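AncCDT-1 (Synthetic construct, PDB 5T0W) binds amino acids, with arginine held in its cleft, as a reconstructed ancestral solute-binding protein that probably served transport before cyclohexadienyl dehydratase arose. Local coordinates at residues A[47-52]-A[209-214]; A[73-78]-A[98-103]. All blocks are in the same frame, centred on the assembly; numbering follows the deposited sequence.

Interaction 1. Residues A[47-52]-A[209-214]; sequences GFDIDL and LGFAIR
D49 and L52, three residues apart at the start of helix 48-60, both meet the rim of the F211 ring. Taking the helix from its start, G47 holds the N-cap position, and its positive phi (138°) is a backbone setting that glycine accepts readily. Its own carbonyl then takes the amide of D51, the first bond of the helix. F48 does not reach 209-214, but it lends one ring face to L52, whose CD1 sits 3.7 Å above that plane, over the outer part of the ring rather than its middle. D49 comes next. Its CG lies beside the backbone N (chi1 -80°), and OD1 approaches CE1 of F211 at 3.9 Å, near the ring plane, with carboxylate and ring 69° apart. A carboxylate oxygen at the edge of a phenyl ring faces its slightly positive C-H rim, probably a mildly favourable placement. The same carboxylate makes weak hydrogen bonds with Y106 OH and G89 N; the D49 side chain is about 6 Å from the bound arginine, and G89 itself lines the arginine pocket. L52 adds the apolar half: its CD1 meets F211 CZ at 3.9 Å, again at the ring edge, the two side chains crossing at about a right angle. CD1 therefore sits between the face of F48 and the edge of F211. Around this buried junction, Y106 stacks on F211, strand 85-86 supplies I85, and helices 218-233 and 236-245 close in with W227 and M231 from the first and L240 from the second.

Interaction 2. Residues A[73-78]-A[98-103]; sequences GIIPAL and KKVDFS
The CG1 methyl of V100 meets one branch from each of two residues of helix 74-79, three positions apart. The apolar contacts are methyl to methyl: CG1 lies 3.7 Å from CD2 of L78 and 4.0 Å from CG2 of I75, so it fits against both at once, each pair crossing at a slant. In L78 the CG is anti to the backbone N (chi1 169°), which brings CD2 up to V100. At the outer margin the aliphatic base of K99 adds a looser touch, its CB 4.4 Å from I75 CG2. In this family 3 solute-binding protein, the contact sets a helix of one lobe of the two-lobed fold against the chain running from helix 94-97 into strand 101-102, and I75 also touches R96, a residue of the arginine pocket. A212, on strand 207-213, lies against both L78 and V100. The polar tie comes from the residue after 73-78, where Q79 NE2 hydrogen-bonds to the K99 carbonyl. Separately, L78 O accepts R214 NH1 from the end of the neighbouring strand. Within the helix, the amides of A77 and L78 bond back to the carbonyls of G73 and I74.

Overall arrangement
The two contacts lie 12 Å apart, centre to centre, and are joined by a sheet: strand 207-213 of interaction 1 runs antiparallel to strand 101-102 of interaction 2. Probable backbone hydrogen bonds fasten them, I213 N to D101 O at 2.8 Å and S103 N to F211 O at 2.9 Å. Along the chain, segments come in the order 47-52, 73-78, 98-103, 209-214. Strand 207-213 thus returns from far down the sequence to the earlier part of the chain, which fits the discontinuous lobes of periplasmic binding proteins. Helices 48-60 and 74-79 pack by side chains on this pair of strands, with the D49 and I75 side chains about 6 and 8 Å from the bound arginine.

Interaction 1. Residues A[47-52]-A[209-214]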
# COMPACT_ATOMS: atom_id res chain seq x y z
N GLY A 47 12.03 2.09 1.98
CA GLY A 47 11.08 1.19 1.34
C GLY A 47 11.10 1.29 -0.17
O GLY A 47 11.76 2.16 -0.74
N PHE A 48 10.31 0.43 -0.81
CA PHE A 48 10.15 0.37 -2.26
C PHE A 48 9.57 1.67 -2.78
O PHE A 48 10.12 2.27 -3.70
CB PHE A 48 9.23 -0.78 -2.58
CG PHE A 48 9.11 -1.12 -4.04
CD1 PHE A 48 10.19 -1.47 -4.78
CD2 PHE A 48 7.85 -1.16 -4.64
CE1 PHE A 48 10.06 -1.80 -6.11
CE2 PHE A 48 7.71 -1.52 -5.97
CZ PHE A 48 8.82 -1.84 -6.70
N ASP A 49 8.48 2.14 -2.17
CA ASP A 49 7.87 3.38 -2.61
C ASP A 49 8.80 4.57 -2.41
O ASP A 49 8.75 5.55 -3.15
CB ASP A 49 6.56 3.64 -1.87
CG ASP A 49 5.40 2.86 -2.41
OD1 ASP A 49 5.48 2.37 -3.56
OD2 ASP A 49 4.38 2.80 -1.69
N ILE A 50 9.64 4.48 -1.38
CA ILE A 50 10.56 5.57 -1.04
C ILE A 50 11.65 5.62 -2.09
O ILE A 50 11.91 6.68 -2.66
CB ILE A 50 11.15 5.36 0.35
CG1 ILE A 50 10.02 5.33 1.40
CG2 ILE A 50 12.15 6.44 0.69
CD1 ILE A 50 9.08 6.52 1.36
N ASP A 51 12.23 4.48 -2.41
CA ASP A 51 13.26 4.45 -3.45
C ASP A 51 12.72 4.92 -4.80
O ASP A 51 13.36 5.66 -5.52
CB ASP A 51 13.84 3.05 -3.59
CG ASP A 51 14.72 2.65 -2.41
OD1 ASP A 51 14.90 3.46 -1.48
OD2 ASP A 51 15.22 1.51 -2.43
N LEU A 52 11.52 4.47 -5.13
CA LEU A 52 10.89 4.90 -6.35
C LEU A 52 10.67 6.41 -6.32
O LEU A 52 11.03 7.10 -7.28
CB LEU A 52 9.57 4.15 -6.56
CG LEU A 52 9.78 2.72 -7.10
CD1 LEU A 52 8.52 1.86 -7.23
CD2 LEU A 52 10.60 2.65 -8.38
N LEU A 209 -0.94 -2.18 -8.36
CA LEU A 209 -0.75 -0.95 -7.58
C LEU A 209 -0.34 0.13 -8.55
O LEU A 209 0.30 -0.15 -9.59
CB LEU A 209 0.34 -1.14 -6.54
CG LEU A 209 0.28 -2.40 -5.70
CD1 LEU A 209 1.39 -2.42 -4.66
CD2 LEU A 209 -1.06 -2.51 -4.99
N GLY A 210 -0.68 1.36 -8.22
CA GLY A 210 -0.21 2.53 -8.98
C GLY A 210 0.09 3.71 -8.07
O GLY A 210 -0.27 3.71 -6.90
N PHE A 211 0.68 4.75 -8.66
CA PHE A 211 0.80 6.05 -8.02
C PHE A 211 -0.33 6.97 -8.44
O PHE A 211 -0.64 7.09 -9.62
CB PHE A 211 2.11 6.69 -8.40
CG PHE A 211 3.26 5.79 -8.22
CD1 PHE A 211 3.50 5.22 -6.97
CD2 PHE A 211 4.09 5.49 -9.27
CE1 PHE A 211 4.57 4.38 -6.79
CE2 PHE A 211 5.17 4.66 -9.10
CZ PHE A 211 5.41 4.09 -7.87
N ALA A 212 -0.94 7.65 -7.47
CA ALA A 212 -2.13 8.49 -7.72
C ALA A 212 -1.76 9.94 -7.88
O ALA A 212 -0.91 10.42 -7.16
CB ALA A 212 -3.13 8.34 -6.59
N ILE A 213 -2.42 10.64 -8.79
CA ILE A 213 -2.34 12.08 -8.86
C ILE A 213 -3.73 12.67 -9.09
O ILE A 213 -4.64 11.97 -9.56
CB ILE A 213 -1.41 12.57 -9.97
CG1 ILE A 213 -1.99 12.24 -11.34
CG2 ILE A 213 -0.02 11.96 -9.83
CD1 ILE A 213 -1.34 13.02 -12.47
N ARG A 214 -3.89 13.96 -8.81
CA ARG A 214 -5.14 14.65 -9.10
C ARG A 214 -5.47 14.57 -10.59
O ARG A 214 -4.58 14.59 -11.44
CB ARG A 214 -5.05 16.12 -8.73
CG ARG A 214 -4.93 16.38 -7.27
CD ARG A 214 -4.90 17.88 -7.04
NE ARG A 214 -3.62 18.51 -7.39
CZ ARG A 214 -2.51 18.45 -6.65
NH1 ARG A 214 -2.50 17.77 -5.51
NH2 ARG A 214 -1.41 19.06 -7.05

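Interaction 2. Residues A[73-78]-A[98-103]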
# COMPACT_ATOMS: atom_id res chain seq x y z
N GLY A 73 -7.52 9.12 4.89
CA GLY A 73 -7.69 10.43 4.28
C GLY A 73 -6.65 10.76 3.22
O GLY A 73 -6.44 11.92 2.89
N ILE A 74 -5.97 9.75 2.70
CA ILE A 74 -4.86 10.00 1.80
C ILE A 74 -5.32 10.57 0.45
O ILE A 74 -4.65 11.41 -0.12
CB ILE A 74 -3.96 8.77 1.60
CG1 ILE A 74 -2.61 9.23 1.02
CG2 ILE A 74 -4.62 7.77 0.69
CD1 ILE A 74 -1.54 8.15 1.02
N ILE A 75 -6.46 10.09 -0.05
CA ILE A 75 -7.01 10.64 -1.28
C ILE A 75 -7.54 12.07 -1.10
O ILE A 75 -7.28 12.94 -1.93
CB ILE A 75 -8.08 9.72 -1.87
CG1 ILE A 75 -7.39 8.52 -2.49
CG2 ILE A 75 -8.90 10.46 -2.92
CD1 ILE A 75 -8.31 7.50 -3.08
N PRO A 76 -8.29 12.32 -0.02
CA PRO A 76 -8.66 13.74 0.21
C PRO A 76 -7.46 14.67 0.36
O PRO A 76 -7.53 15.83 -0.07
CB PRO A 76 -9.47 13.67 1.52
CG PRO A 76 -10.10 12.31 1.48
CD PRO A 76 -9.11 11.40 0.78
N ALA A 77 -6.40 14.20 1.00
CA ALA A 77 -5.21 15.00 1.17
C ALA A 77 -4.61 15.34 -0.19
O ALA A 77 -4.17 16.46 -0.42
CB ALA A 77 -4.20 14.29 2.03
N LEU A 78 -4.64 14.37 -1.10
CA LEU A 78 -4.11 14.54 -2.42
C LEU A 78 -4.96 15.54 -3.18
O LEU A 78 -4.44 16.51 -3.73
CB LEU A 78 -4.10 13.22 -3.19
CG LEU A 78 -3.79 13.35 -4.68
CD1 LEU A 78 -2.40 13.89 -4.88
CD2 LEU A 78 -3.99 12.03 -5.38
N LYS A 98 -12.38 6.99 -10.19
CA LYS A 98 -13.34 8.09 -10.29
C LYS A 98 -12.90 9.33 -9.55
O LYS A 98 -13.41 10.40 -9.82
CB LYS A 98 -14.70 7.66 -9.73
CG LYS A 98 -15.37 6.54 -10.52
CD LYS A 98 -16.51 5.92 -9.72
CE LYS A 98 -17.07 4.68 -10.37
NZ LYS A 98 -17.25 4.86 -11.84
N LYS A 99 -11.99 9.20 -8.60
CA LYS A 99 -11.56 10.34 -7.80
C LYS A 99 -10.19 10.88 -8.19
O LYS A 99 -9.92 12.09 -8.10
CB LYS A 99 -11.62 9.96 -6.31
CG LYS A 99 -13.04 9.96 -5.74
CD LYS A 99 -13.13 9.55 -4.29
CE LYS A 99 -13.23 8.03 -4.14
NZ LYS A 99 -13.51 7.68 -2.71
N VAL A 100 -9.30 9.99 -8.62
CA VAL A 100 -7.93 10.38 -8.99
C VAL A 100 -7.50 9.61 -10.21
O VAL A 100 -8.17 8.66 -10.63
CB VAL A 100 -6.94 10.08 -7.84
CG1 VAL A 100 -7.32 10.83 -6.58
CG2 VAL A 100 -6.87 8.58 -7.55
N ASP A 101 -6.37 10.01 -10.76
CA ASP A 101 -5.78 9.31 -11.88
C ASP A 101 -4.63 8.46 -11.36
O ASP A 101 -3.85 8.89 -10.52
CB ASP A 101 -5.23 10.30 -12.93
CG ASP A 101 -6.29 10.85 -13.90
OD1 ASP A 101 -7.29 10.17 -14.18
OD2 ASP A 101 -6.08 12.02 -14.35
N PHE A 102 -4.49 7.27 -11.92
CA PHE A 102 -3.38 6.38 -11.59
C PHE A 102 -2.38 6.26 -12.72
O PHE A 102 -2.73 6.24 -13.88
CB PHE A 102 -3.91 5.00 -11.30
CG PHE A 102 -4.57 4.90 -9.99
CD1 PHE A 102 -3.81 4.69 -8.84
CD2 PHE A 102 -5.93 5.01 -9.89
CE1 PHE A 102 -4.42 4.57 -7.62
CE2 PHE A 102 -6.54 4.89 -8.68
CZ PHE A 102 -5.79 4.68 -7.55
N SER A 103 -1.12 6.14 -12.33
CA SER A 103 -0.07 5.77 -13.23
C SER A 103 -0.32 4.37 -13.76
O SER A 103 -1.28 3.67 -13.34
CB SER A 103 1.27 5.77 -12.48
OG SER A 103 1.42 4.60 -11.68